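Local atomic coordinates of glycosyl hydrolases family 2, sugar binding domain protein (Bacteroides uniformis str. 3978 T3 ii, PDB entry 6D1P), a protein that is a beta-glucuronidase of a human gut bacterium, probably hydrolysing O-glycosyl bonds to release glucuronic acid from its conjugates. Residues 272-277 with 282-287; 371-376 with 412-417; 796-799 with 805-808. All coordinates share one frame; numbering follows the deposited sequence.

Contact 1 of 3, residues 272-277 with 282-287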
ATOM      1  N   ARG A 272      36.317 -28.016 -39.318  1.00 49.11           N
ATOM      2  CA  ARG A 272      35.242 -27.159 -39.836  1.00 51.96           C
ATOM      3  C   ARG A 272      33.932 -27.267 -39.057  1.00 52.85           C
ATOM      4  O   ARG A 272      32.915 -27.708 -39.617  1.00 48.87           O
ATOM      5  CB  ARG A 272      34.980 -27.440 -41.325  1.00 52.15           C
ATOM      6  CG  ARG A 272      35.655 -26.430 -42.279  1.00 58.97           C
ATOM      7  CD  ARG A 272      34.994 -26.328 -43.676  1.00 65.18           C
ATOM      8  NE  ARG A 272      33.967 -25.278 -43.746  1.00 74.57           N
ATOM      9  CZ  ARG A 272      33.211 -25.020 -44.818  1.00 73.57           C
ATOM     10  NH1 ARG A 272      33.354 -25.733 -45.936  1.00 68.08           N
ATOM     11  NH2 ARG A 272      32.313 -24.041 -44.772  1.00 62.76           N
ATOM     12  N   PRO A 273      33.913 -26.844 -37.783  1.00 47.19           N
ATOM     13  CA  PRO A 273      32.683 -26.948 -36.976  1.00 48.30           C
ATOM     14  C   PRO A 273      31.492 -26.221 -37.589  1.00 41.30           C
ATOM     15  O   PRO A 273      31.634 -25.234 -38.312  1.00 42.62           O
ATOM     16  CB  PRO A 273      33.080 -26.307 -35.634  1.00 41.71           C
ATOM     17  CG  PRO A 273      34.345 -25.517 -35.925  1.00 48.64           C
ATOM     18  CD  PRO A 273      35.037 -26.298 -37.003  1.00 46.07           C
ATOM     19  N   GLN A 274      30.301 -26.734 -37.299  1.00 45.41           N
ATOM     20  CA  GLN A 274      29.088 -25.990 -37.612  1.00 45.56           C
ATOM     21  C   GLN A 274      29.102 -24.666 -36.863  1.00 38.99           C
ATOM     22  O   GLN A 274      29.311 -24.632 -35.651  1.00 34.45           O
ATOM     23  CB  GLN A 274      27.851 -26.794 -37.222  1.00 43.99           C
ATOM     24  CG  GLN A 274      27.524 -27.945 -38.140  1.00 51.85           C
ATOM     25  CD  GLN A 274      26.027 -28.183 -38.238  1.00 53.73           C
ATOM     26  OE1 GLN A 274      25.514 -29.200 -37.756  1.00 49.24           O
ATOM     27  NE2 GLN A 274      25.314 -27.239 -38.864  1.00 45.50           N
ATOM     28  N   LEU A 275      28.879 -23.577 -37.581  1.00 39.00           N
ATOM     29  CA  LEU A 275      28.988 -22.251 -36.995  1.00 37.41           C
ATOM     30  C   LEU A 275      27.644 -21.771 -36.451  1.00 39.15           C
ATOM     31  O   LEU A 275      26.613 -21.886 -37.129  1.00 35.01           O
ATOM     32  CB  LEU A 275      29.518 -21.268 -38.033  1.00 33.90           C
ATOM     33  CG  LEU A 275      30.921 -21.597 -38.548  1.00 39.41           C
ATOM     34  CD1 LEU A 275      31.361 -20.538 -39.544  1.00 40.52           C
ATOM     35  CD2 LEU A 275      31.908 -21.703 -37.405  1.00 37.63           C
ATOM     36  N   TRP A 276      27.658 -21.224 -35.230  1.00 36.23           N
ATOM     37  CA  TRP A 276      26.486 -20.530 -34.704  1.00 35.90           C
ATOM     38  C   TRP A 276      26.424 -19.109 -35.251  1.00 32.23           C
ATOM     39  O   TRP A 276      27.418 -18.381 -35.237  1.00 34.14           O
ATOM     40  CB  TRP A 276      26.513 -20.496 -33.176  1.00 36.99           C
ATOM     41  CG  TRP A 276      25.243 -19.945 -32.539  1.00 34.01           C
ATOM     42  CD1 TRP A 276      24.209 -20.673 -32.026  1.00 32.39           C
ATOM     43  CD2 TRP A 276      24.888 -18.561 -32.350  1.00 33.88           C
ATOM     44  NE1 TRP A 276      23.233 -19.836 -31.532  1.00 33.48           N
ATOM     45  CE2 TRP A 276      23.624 -18.536 -31.714  1.00 30.94           C
ATOM     46  CE3 TRP A 276      25.520 -17.344 -32.643  1.00 31.57           C
ATOM     47  CZ2 TRP A 276      22.980 -17.347 -31.371  1.00 30.88           C
ATOM     48  CZ3 TRP A 276      24.880 -16.163 -32.306  1.00 33.93           C
ATOM     49  CH2 TRP A 276      23.619 -16.172 -31.670  1.00 33.16           C
ATOM     50  N   SER A 277      25.254 -18.716 -35.720  1.00 33.40           N
ATOM     51  CA  SER A 277      24.979 -17.340 -36.107  1.00 35.29           C
ATOM     52  C   SER A 277      23.493 -17.096 -35.903  1.00 33.97           C
ATOM     53  O   SER A 277      22.732 -18.036 -35.651  1.00 31.58           O
ATOM     54  CB  SER A 277      25.376 -17.072 -37.561  1.00 31.06           C
ATOM     55  OG  SER A 277      24.421 -17.637 -38.450  1.00 34.96           O
ATOM     56  N   ALA A 282      23.284 -22.954 -35.019  1.00 35.42           N
ATOM     57  CA  ALA A 282      23.750 -24.295 -34.699  1.00 38.31           C
ATOM     58  C   ALA A 282      24.352 -24.327 -33.301  1.00 38.96           C
ATOM     59  O   ALA A 282      25.299 -23.591 -32.999  1.00 35.52           O
ATOM     60  CB  ALA A 282      24.775 -24.762 -35.735  1.00 39.57           C
ATOM     61  N   LEU A 283      23.817 -25.200 -32.458  1.00 38.12           N
ATOM     62  CA  LEU A 283      24.263 -25.348 -31.085  1.00 37.31           C
ATOM     63  C   LEU A 283      24.829 -26.741 -30.882  1.00 42.22           C
ATOM     64  O   LEU A 283      24.201 -27.731 -31.273  1.00 39.43           O
ATOM     65  CB  LEU A 283      23.115 -25.113 -30.107  1.00 37.62           C
ATOM     66  CG  LEU A 283      22.600 -23.690 -29.928  1.00 40.60           C
ATOM     67  CD1 LEU A 283      21.304 -23.683 -29.089  1.00 31.68           C
ATOM     68  CD2 LEU A 283      23.673 -22.863 -29.266  1.00 34.50           C
ATOM     69  N   TYR A 284      26.018 -26.808 -30.287  1.00 40.37           N
ATOM     70  CA  TYR A 284      26.595 -28.048 -29.805  1.00 39.53           C
ATOM     71  C   TYR A 284      26.152 -28.289 -28.372  1.00 43.57           C
ATOM     72  O   TYR A 284      25.659 -27.389 -27.687  1.00 41.23           O
ATOM     73  CB  TYR A 284      28.122 -28.004 -29.873  1.00 43.12           C
ATOM     74  CG  TYR A 284      28.712 -28.165 -31.256  1.00 41.63           C
ATOM     75  CD1 TYR A 284      28.559 -27.173 -32.214  1.00 37.46           C
ATOM     76  CD2 TYR A 284      29.437 -29.304 -31.597  1.00 44.91           C
ATOM     77  CE1 TYR A 284      29.099 -27.304 -33.467  1.00 41.88           C
ATOM     78  CE2 TYR A 284      29.992 -29.451 -32.863  1.00 38.55           C
ATOM     79  CZ  TYR A 284      29.816 -28.447 -33.794  1.00 43.57           C
ATOM     80  OH  TYR A 284      30.350 -28.566 -35.063  1.00 49.11           O
ATOM     81  N   THR A 285      26.355 -29.521 -27.910  1.00 43.64           N
ATOM     82  CA  THR A 285      25.985 -29.906 -26.560  1.00 44.58           C
ATOM     83  C   THR A 285      27.163 -30.570 -25.871  1.00 46.67           C
ATOM     84  O   THR A 285      27.921 -31.309 -26.499  1.00 47.61           O
ATOM     85  CB  THR A 285      24.770 -30.845 -26.558  1.00 50.75           C
ATOM     86  OG1 THR A 285      23.575 -30.059 -26.638  1.00 49.01           O
ATOM     87  CG2 THR A 285      24.717 -31.681 -25.285  1.00 47.71           C
ATOM     88  N   CYS A 286      27.329 -30.271 -24.587  1.00 45.09           N
ATOM     89  CA  CYS A 286      28.298 -30.938 -23.737  1.00 44.47           C
ATOM     90  C   CYS A 286      27.560 -31.553 -22.558  1.00 48.11           C
ATOM     91  O   CYS A 286      26.813 -30.860 -21.860  1.00 49.69           O
ATOM     92  CB  CYS A 286      29.367 -29.956 -23.259  1.00 48.10           C
ATOM     93  SG  CYS A 286      30.480 -30.614 -22.007  1.00 51.35           S
ATOM     94  N   VAL A 287      27.749 -32.853 -22.349  1.00 49.14           N
ATOM     95  CA  VAL A 287      27.093 -33.575 -21.264  1.00 48.32           C
ATOM     96  C   VAL A 287      28.170 -34.067 -20.312  1.00 50.49           C
ATOM     97  O   VAL A 287      29.059 -34.836 -20.706  1.00 53.31           O
ATOM     98  CB  VAL A 287      26.242 -34.750 -21.775  1.00 47.99           C
ATOM     99  CG1 VAL A 287      25.544 -35.426 -20.617  1.00 43.15           C
ATOM    100  CG2 VAL A 287      25.229 -34.291 -22.810  1.00 45.92           C
TER
HETATM  101  O   HOH W   1      27.699 -23.924 -32.933  1.00 37.08           O
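Trp276 and Ala282 bring the two backbones to their nearest approach, CA to CA 4.7 Å, where the connection after strand 263-271 turns back into strand 284-292. From there the segments diverge, and Tyr284 reaches back across the gap by its side chain. Its CG stands anti to the carbonyl carbon (chi1 -76°), and the phenol is carried to the backbone of 273-274. Gln274 N donates to Tyr284 OH over 2.9 Å, approaching near the plane of the ring; the N-H...O angle of 142° makes this a bent bond. The hydroxyl also lies 3.4 Å from Pro273 CA, and Gln274 O sits at the ring edge, 3.5 Å from Tyr284 CE1. The phenol end is thus fitted against the main chain more than against side chains. Phe305 meets the same ring edge-to-face.

Ala282 fills the middle of the contact, its CB 3.7 Å from Leu275 O and 4.0 Å from Gln274 CB. Its carbonyl oxygen lies at the edge of the indole, in the ring plane, 3.3 Å from Trp276 CD1. With CG anti to the backbone N (chi1 -173°), Trp276 runs alongside Leu283, the two side chains pointing the same way, and Leu283 CD2 packs 3.6 Å from Trp276 CD1. Beyond this pair, Trp276 NE1 donates to Asp377 O, while Leu283 touches Pro418; both partners belong to the TIM-barrel part of the chain. The arrangement is a strand-to-strand connection at the end of an immunoglobulin-like beta-sandwich domain of glycoside hydrolase family 2, with Trp276 and Leu283 meeting the neighbouring barrel.

Contact 2 of 3, residues 371-376 with 412-417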
ATOM      1  N   ILE A 371      16.142 -18.139 -19.308  1.00 31.89           N
ATOM      2  CA  ILE A 371      15.238 -18.565 -20.371  1.00 30.38           C
ATOM      3  C   ILE A 371      15.401 -17.679 -21.592  1.00 28.31           C
ATOM      4  O   ILE A 371      15.314 -18.150 -22.734  1.00 30.47           O
ATOM      5  CB  ILE A 371      13.781 -18.565 -19.868  1.00 23.55           C
ATOM      6  CG1 ILE A 371      13.669 -19.457 -18.635  1.00 29.51           C
ATOM      7  CG2 ILE A 371      12.844 -19.054 -20.944  1.00 21.24           C
ATOM      8  CD1 ILE A 371      12.384 -19.298 -17.877  1.00 29.47           C
ATOM      9  N   ILE A 372      15.642 -16.386 -21.377  1.00 26.02           N
ATOM     10  CA  ILE A 372      15.828 -15.477 -22.504  1.00 29.24           C
ATOM     11  C   ILE A 372      17.133 -15.785 -23.227  1.00 30.02           C
ATOM     12  O   ILE A 372      17.198 -15.762 -24.462  1.00 29.81           O
ATOM     13  CB  ILE A 372      15.784 -14.021 -22.017  1.00 31.63           C
ATOM     14  CG1 ILE A 372      14.449 -13.731 -21.299  1.00 20.61           C
ATOM     15  CG2 ILE A 372      16.065 -13.075 -23.174  1.00 22.01           C
ATOM     16  CD1 ILE A 372      13.280 -13.649 -22.212  1.00 23.24           C
ATOM     17  N   LEU A 373      18.188 -16.079 -22.465  1.00 28.17           N
ATOM     18  CA  LEU A 373      19.479 -16.404 -23.060  1.00 31.01           C
ATOM     19  C   LEU A 373      19.383 -17.670 -23.902  1.00 30.67           C
ATOM     20  O   LEU A 373      19.844 -17.703 -25.051  1.00 29.76           O
ATOM     21  CB  LEU A 373      20.529 -16.556 -21.955  1.00 29.64           C
ATOM     22  CG  LEU A 373      21.123 -15.281 -21.344  1.00 30.67           C
ATOM     23  CD1 LEU A 373      22.060 -14.669 -22.359  1.00 26.36           C
ATOM     24  CD2 LEU A 373      20.072 -14.232 -20.877  1.00 21.78           C
ATOM     25  N   ARG A 374      18.772 -18.723 -23.346  1.00 28.92           N
ATOM     26  CA  ARG A 374      18.556 -19.937 -24.125  1.00 33.94           C
ATOM     27  C   ARG A 374      17.764 -19.643 -25.391  1.00 34.83           C
ATOM     28  O   ARG A 374      18.108 -20.133 -26.471  1.00 38.21           O
ATOM     29  CB  ARG A 374      17.847 -20.989 -23.279  1.00 34.59           C
ATOM     30  CG  ARG A 374      18.729 -21.612 -22.229  1.00 35.16           C
ATOM     31  CD  ARG A 374      17.900 -22.302 -21.159  1.00 44.59           C
ATOM     32  NE  ARG A 374      18.335 -21.858 -19.842  1.00 49.40           N
ATOM     33  CZ  ARG A 374      17.576 -21.853 -18.752  1.00 48.66           C
ATOM     34  NH1 ARG A 374      16.311 -22.277 -18.806  1.00 46.06           N
ATOM     35  NH2 ARG A 374      18.091 -21.405 -17.613  1.00 45.53           N
ATOM     36  N   LEU A 375      16.722 -18.813 -25.292  1.00 33.74           N
ATOM     37  CA  LEU A 375      15.963 -18.463 -26.492  1.00 35.31           C
ATOM     38  C   LEU A 375      16.817 -17.712 -27.515  1.00 31.87           C
ATOM     39  O   LEU A 375      16.650 -17.899 -28.727  1.00 35.30           O
ATOM     40  CB  LEU A 375      14.728 -17.651 -26.107  1.00 30.19           C
ATOM     41  CG  LEU A 375      13.592 -18.493 -25.498  1.00 33.45           C
ATOM     42  CD1 LEU A 375      12.646 -17.628 -24.630  1.00 27.70           C
ATOM     43  CD2 LEU A 375      12.819 -19.243 -26.590  1.00 29.15           C
ATOM     44  N   CYS A 376      17.737 -16.871 -27.058  1.00 28.44           N
ATOM     45  CA  CYS A 376      18.614 -16.173 -27.991  1.00 31.20           C
ATOM     46  C   CYS A 376      19.584 -17.151 -28.649  1.00 30.28           C
ATOM     47  O   CYS A 376      19.774 -17.131 -29.870  1.00 30.64           O
ATOM     48  CB  CYS A 376      19.356 -15.049 -27.256  1.00 28.33           C
ATOM     49  SG  CYS A 376      18.262 -13.671 -26.779  1.00 32.30           S
ATOM     50  N   GLU A 412      29.878 -15.087 -15.137  1.00 30.60           N
ATOM     51  CA  GLU A 412      30.046 -16.499 -14.814  1.00 34.64           C
ATOM     52  C   GLU A 412      28.804 -17.315 -15.154  1.00 35.64           C
ATOM     53  O   GLU A 412      28.925 -18.467 -15.584  1.00 36.69           O
ATOM     54  CB  GLU A 412      30.415 -16.660 -13.341  1.00 35.96           C
ATOM     55  CG  GLU A 412      31.914 -16.476 -13.101  1.00 38.28           C
ATOM     56  CD  GLU A 412      32.296 -16.554 -11.640  1.00 41.29           C
ATOM     57  OE1 GLU A 412      31.379 -16.652 -10.783  1.00 49.00           O
ATOM     58  OE2 GLU A 412      33.511 -16.501 -11.347  1.00 37.34           O
ATOM     59  N   GLN A 413      27.612 -16.731 -14.999  1.00 30.55           N
ATOM     60  CA  GLN A 413      26.371 -17.465 -15.197  1.00 28.20           C
ATOM     61  C   GLN A 413      25.939 -17.542 -16.656  1.00 28.75           C
ATOM     62  O   GLN A 413      25.179 -18.447 -17.007  1.00 30.56           O
ATOM     63  CB  GLN A 413      25.256 -16.836 -14.341  1.00 29.01           C
ATOM     64  CG  GLN A 413      25.368 -17.212 -12.852  1.00 29.47           C
ATOM     65  CD  GLN A 413      24.573 -16.299 -11.913  1.00 28.68           C
ATOM     66  OE1 GLN A 413      23.588 -15.678 -12.304  1.00 29.15           O
ATOM     67  NE2 GLN A 413      25.010 -16.223 -10.671  1.00 28.29           N
ATOM     68  N   HIS A 414      26.400 -16.634 -17.516  1.00 31.62           N
ATOM     69  CA  HIS A 414      25.969 -16.616 -18.910  1.00 30.92           C
ATOM     70  C   HIS A 414      27.091 -16.812 -19.925  1.00 31.55           C
ATOM     71  O   HIS A 414      26.824 -16.763 -21.132  1.00 28.18           O
ATOM     72  CB  HIS A 414      25.246 -15.299 -19.222  1.00 24.69           C
ATOM     73  CG  HIS A 414      23.896 -15.201 -18.604  1.00 28.71           C
ATOM     74  ND1 HIS A 414      23.105 -14.078 -18.714  1.00 29.31           N
ATOM     75  CD2 HIS A 414      23.186 -16.093 -17.872  1.00 27.51           C
ATOM     76  CE1 HIS A 414      21.967 -14.282 -18.073  1.00 27.95           C
ATOM     77  NE2 HIS A 414      21.990 -15.500 -17.560  1.00 27.15           N
ATOM     78  N   ARG A 415      28.331 -17.038 -19.491  1.00 30.63           N
ATOM     79  CA  ARG A 415      29.431 -17.060 -20.453  1.00 28.49           C
ATOM     80  C   ARG A 415      29.352 -18.211 -21.447  1.00 31.90           C
ATOM     81  O   ARG A 415      29.964 -18.122 -22.512  1.00 36.66           O
ATOM     82  CB  ARG A 415      30.756 -17.132 -19.735  1.00 27.65           C
ATOM     83  CG  ARG A 415      30.918 -18.350 -18.886  1.00 32.21           C
ATOM     84  CD  ARG A 415      32.248 -18.238 -18.209  1.00 33.98           C
ATOM     85  NE  ARG A 415      32.363 -19.003 -16.983  1.00 37.15           N
ATOM     86  CZ  ARG A 415      33.266 -18.719 -16.053  1.00 43.55           C
ATOM     87  NH1 ARG A 415      34.084 -17.693 -16.245  1.00 41.67           N
ATOM     88  NH2 ARG A 415      33.347 -19.432 -14.938  1.00 44.56           N
ATOM     89  N   ASN A 416      28.633 -19.289 -21.140  1.00 33.77           N
ATOM     90  CA  ASN A 416      28.537 -20.388 -22.088  1.00 29.63           C
ATOM     91  C   ASN A 416      27.582 -20.097 -23.236  1.00 34.52           C
ATOM     92  O   ASN A 416      27.528 -20.884 -24.187  1.00 36.54           O
ATOM     93  CB  ASN A 416      28.093 -21.676 -21.379  1.00 33.91           C
ATOM     94  CG  ASN A 416      29.119 -22.189 -20.380  1.00 37.76           C
ATOM     95  OD1 ASN A 416      30.236 -21.680 -20.290  1.00 36.55           O
ATOM     96  ND2 ASN A 416      28.746 -23.221 -19.634  1.00 38.43           N
ATOM     97  N   HIS A 417      26.829 -19.002 -23.183  1.00 34.05           N
ATOM     98  CA  HIS A 417      25.872 -18.722 -24.242  1.00 32.24           C
ATOM     99  C   HIS A 417      26.587 -18.130 -25.446  1.00 33.98           C
ATOM    100  O   HIS A 417      27.191 -17.055 -25.329  1.00 32.66           O
ATOM    101  CB  HIS A 417      24.789 -17.773 -23.764  1.00 30.91           C
ATOM    102  CG  HIS A 417      23.906 -18.363 -22.716  1.00 31.18           C
ATOM    103  ND1 HIS A 417      22.894 -19.249 -23.011  1.00 29.88           N
ATOM    104  CD2 HIS A 417      23.901 -18.219 -21.371  1.00 29.25           C
ATOM    105  CE1 HIS A 417      22.294 -19.619 -21.897  1.00 31.25           C
ATOM    106  NE2 HIS A 417      22.884 -19.005 -20.887  1.00 35.98           N
TER
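Leu373 lies against the rings of His414 and His417, which it crosses at about right angles, joining two outer helices of the TIM-barrel domain: 370-379, and the C-terminal end of 397-414 with the turn that follows. The evidence is in how the leucine divides its atoms between the rings. CB covers His417, sitting 3.5 Å from the ring centroid and only 10° off the normal, so CB stands almost directly over the middle of the imidazole. CG serves His414 in the same way but less centrally: it is 3.6 Å from that centroid, 18° off the normal, and displaced toward the rim. Both are CH-pi contacts over a ring face. The methyl CD2 adds to the second one at 3.4 Å from His414 CE1. Leucine CG is anti to the carbonyl carbon (chi1 -79°), which turns the branch toward His414 while CB remains over His417.

The two histidines are set by a type I beta turn from His414 to His417, closed by His417 N donating to His414 O at 3.0 Å. Within that turn His414 CA lies at the edge of the His417 ring, near its plane. Arg374 makes a lesser approach, its CG 4.1 Å from His417 CE1.

A hydrogen bond at ND1 of each ring restrains its rotation, consistent with a settled face against Leu373. His414 ND1 is hydrogen-bonded to Glu385 OE2, a residue of barrel strand 382-386, and Val420 of strand 420-432 packs on Leu373 from the barrel side. His417 ties the turn back to the leucine's own helix, its ND1 hydrogen-bonded to Asp377 OD2.

Contact 3 of 3, residues 796-799 with 805-808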
ATOM      1  N   SER A 796     -18.961   4.355 -16.951  1.00 27.59           N
ATOM      2  CA  SER A 796     -18.920   5.799 -17.115  1.00 30.04           C
ATOM      3  C   SER A 796     -17.635   6.233 -17.824  1.00 27.89           C
ATOM      4  O   SER A 796     -16.577   5.618 -17.657  1.00 27.49           O
ATOM      5  CB  SER A 796     -19.016   6.503 -15.753  1.00 27.32           C
ATOM      6  OG  SER A 796     -17.877   6.231 -14.956  1.00 27.51           O
ATOM      7  N   ALA A 797     -17.723   7.318 -18.591  1.00 25.65           N
ATOM      8  CA  ALA A 797     -16.545   7.920 -19.212  1.00 27.57           C
ATOM      9  C   ALA A 797     -16.579   9.425 -19.003  1.00 27.75           C
ATOM     10  O   ALA A 797     -17.613  10.063 -19.230  1.00 29.69           O
ATOM     11  CB  ALA A 797     -16.448   7.600 -20.715  1.00 25.66           C
ATOM     12  N   SER A 798     -15.443   9.981 -18.579  1.00 26.83           N
ATOM     13  CA  SER A 798     -15.285  11.409 -18.358  1.00 34.10           C
ATOM     14  C   SER A 798     -13.959  11.884 -18.934  1.00 33.94           C
ATOM     15  O   SER A 798     -13.002  11.113 -19.055  1.00 32.34           O
ATOM     16  CB  SER A 798     -15.328  11.742 -16.866  1.00 33.54           C
ATOM     17  OG  SER A 798     -16.269  10.911 -16.214  1.00 38.98           O
ATOM     18  N   ASP A 799     -13.911  13.162 -19.299  1.00 35.16           N
ATOM     19  CA  ASP A 799     -12.632  13.819 -19.514  1.00 37.14           C
ATOM     20  C   ASP A 799     -12.028  14.133 -18.153  1.00 37.26           C
ATOM     21  O   ASP A 799     -12.716  14.631 -17.252  1.00 40.38           O
ATOM     22  CB  ASP A 799     -12.781  15.092 -20.347  1.00 35.53           C
ATOM     23  CG  ASP A 799     -13.533  16.177 -19.623  1.00 36.88           C
ATOM     24  OD1 ASP A 799     -14.727  15.973 -19.306  1.00 40.59           O
ATOM     25  OD2 ASP A 799     -12.920  17.228 -19.355  1.00 37.76           O
ATOM     26  N   LYS A 805     -19.562  16.702 -19.790  1.00 36.75           N
ATOM     27  CA  LYS A 805     -20.450  15.957 -18.915  1.00 33.80           C
ATOM     28  C   LYS A 805     -20.183  14.469 -19.070  1.00 35.42           C
ATOM     29  O   LYS A 805     -19.958  13.977 -20.180  1.00 41.97           O
ATOM     30  CB  LYS A 805     -21.915  16.271 -19.234  1.00 41.66           C
ATOM     31  CG  LYS A 805     -22.366  17.703 -18.874  1.00 46.53           C
ATOM     32  CD  LYS A 805     -22.858  17.808 -17.424  1.00 54.78           C
ATOM     33  CE  LYS A 805     -22.683  19.221 -16.835  1.00 61.57           C
ATOM     34  NZ  LYS A 805     -21.888  19.224 -15.547  1.00 56.34           N
ATOM     35  N   THR A 806     -20.183  13.761 -17.945  1.00 33.32           N
ATOM     36  CA  THR A 806     -19.868  12.337 -17.920  1.00 31.39           C
ATOM     37  C   THR A 806     -20.861  11.568 -18.772  1.00 30.62           C
ATOM     38  O   THR A 806     -22.046  11.886 -18.792  1.00 32.94           O
ATOM     39  CB  THR A 806     -19.905  11.821 -16.467  1.00 32.88           C
ATOM     40  OG1 THR A 806     -18.780  12.329 -15.745  1.00 31.55           O
ATOM     41  CG2 THR A 806     -19.901  10.308 -16.399  1.00 25.07           C
ATOM     42  N   ALA A 807     -20.376  10.555 -19.481  1.00 28.08           N
ATOM     43  CA  ALA A 807     -21.233   9.679 -20.259  1.00 27.12           C
ATOM     44  C   ALA A 807     -21.399   8.335 -19.551  1.00 30.55           C
ATOM     45  O   ALA A 807     -20.499   7.885 -18.837  1.00 30.84           O
ATOM     46  CB  ALA A 807     -20.652   9.465 -21.668  1.00 32.34           C
ATOM     47  N   LEU A 808     -22.543   7.675 -19.801  1.00 29.07           N
ATOM     48  CA  LEU A 808     -22.865   6.370 -19.227  1.00 29.13           C
ATOM     49  C   LEU A 808     -23.394   5.426 -20.294  1.00 26.39           C
ATOM     50  O   LEU A 808     -24.100   5.840 -21.211  1.00 28.26           O
ATOM     51  CB  LEU A 808     -23.940   6.458 -18.132  1.00 26.71           C
ATOM     52  CG  LEU A 808     -23.687   7.393 -16.958  1.00 27.78           C
ATOM     53  CD1 LEU A 808     -24.931   7.437 -16.124  1.00 28.31           C
ATOM     54  CD2 LEU A 808     -22.485   6.902 -16.157  1.00 25.80           C
TER
HETATM   55  O   HOH W   2     -16.781  14.551 -17.474  1.00 47.42           O
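Ala797 and Ala807 form an antiparallel hydrogen-bonded pair whose N-H and C=O groups bond to each other in both directions. Ala797 N donates to Ala807 O at 2.8 Å, with the donor tilted 24° from the carbonyl plane. The return bond, Ala807 N to Ala797 O, is straighter (172° at the hydrogen) and lies in the carbonyl plane. Each acceptor also receives a CA-H contact, the shorter being Ser796 CA to Ala807 O at 3.1 Å.

Farther toward the turn, Ser798 OG and Thr806 OG1 are hydrogen-bonded at 2.9 Å, and either may donate. Thr806 OG1 is anti to the carbonyl carbon (chi1 -71°), which carries the hydroxyl across to the serine. A water donates to Asp799 OD1 and has a weak link to Thr806 OG1. Both Asp799 carboxylate oxygens are also engaged by the turn, OD1 with Leu804 N and OD2 with Ile803 N.

In the non-hydrogen-bonded pair of Ser796 with Leu808, Leu808 CD2 rests 3.5 Å from Ser796 CB. Ser796 OG is bonded to Thr757 O of the second subunit, whose Val794 packs on Leu808. Ser796 and Ser798 also bond through their backbones to strand 751-756. The whole is a beta hairpin, 793-799 with 807-811, at the margin of an antiparallel sheet that meets the other subunit.

Contacts 1 and 2 are neighbours, whereas contact 3 is remote. The centres of contacts 1 and 2 lie 15 Å apart, and they touch where Trp276 CZ2 packs 3.5 Å from Cys376 O. Asp377 connects them further, its backbone O taking the indole N-H of contact 1 and its carboxylate the imidazole of contact 2, so one barrel residue is bonded both to the immunoglobulin-like domain and to the turn at 414-417. Contact 3 lies on the opposite side of the chain's centre, about 60 Å from contact 1 and 50 Å from contact 2 (centres), at the subunit interface. None of the potassium- or sodium-binding residues belongs to any of the three.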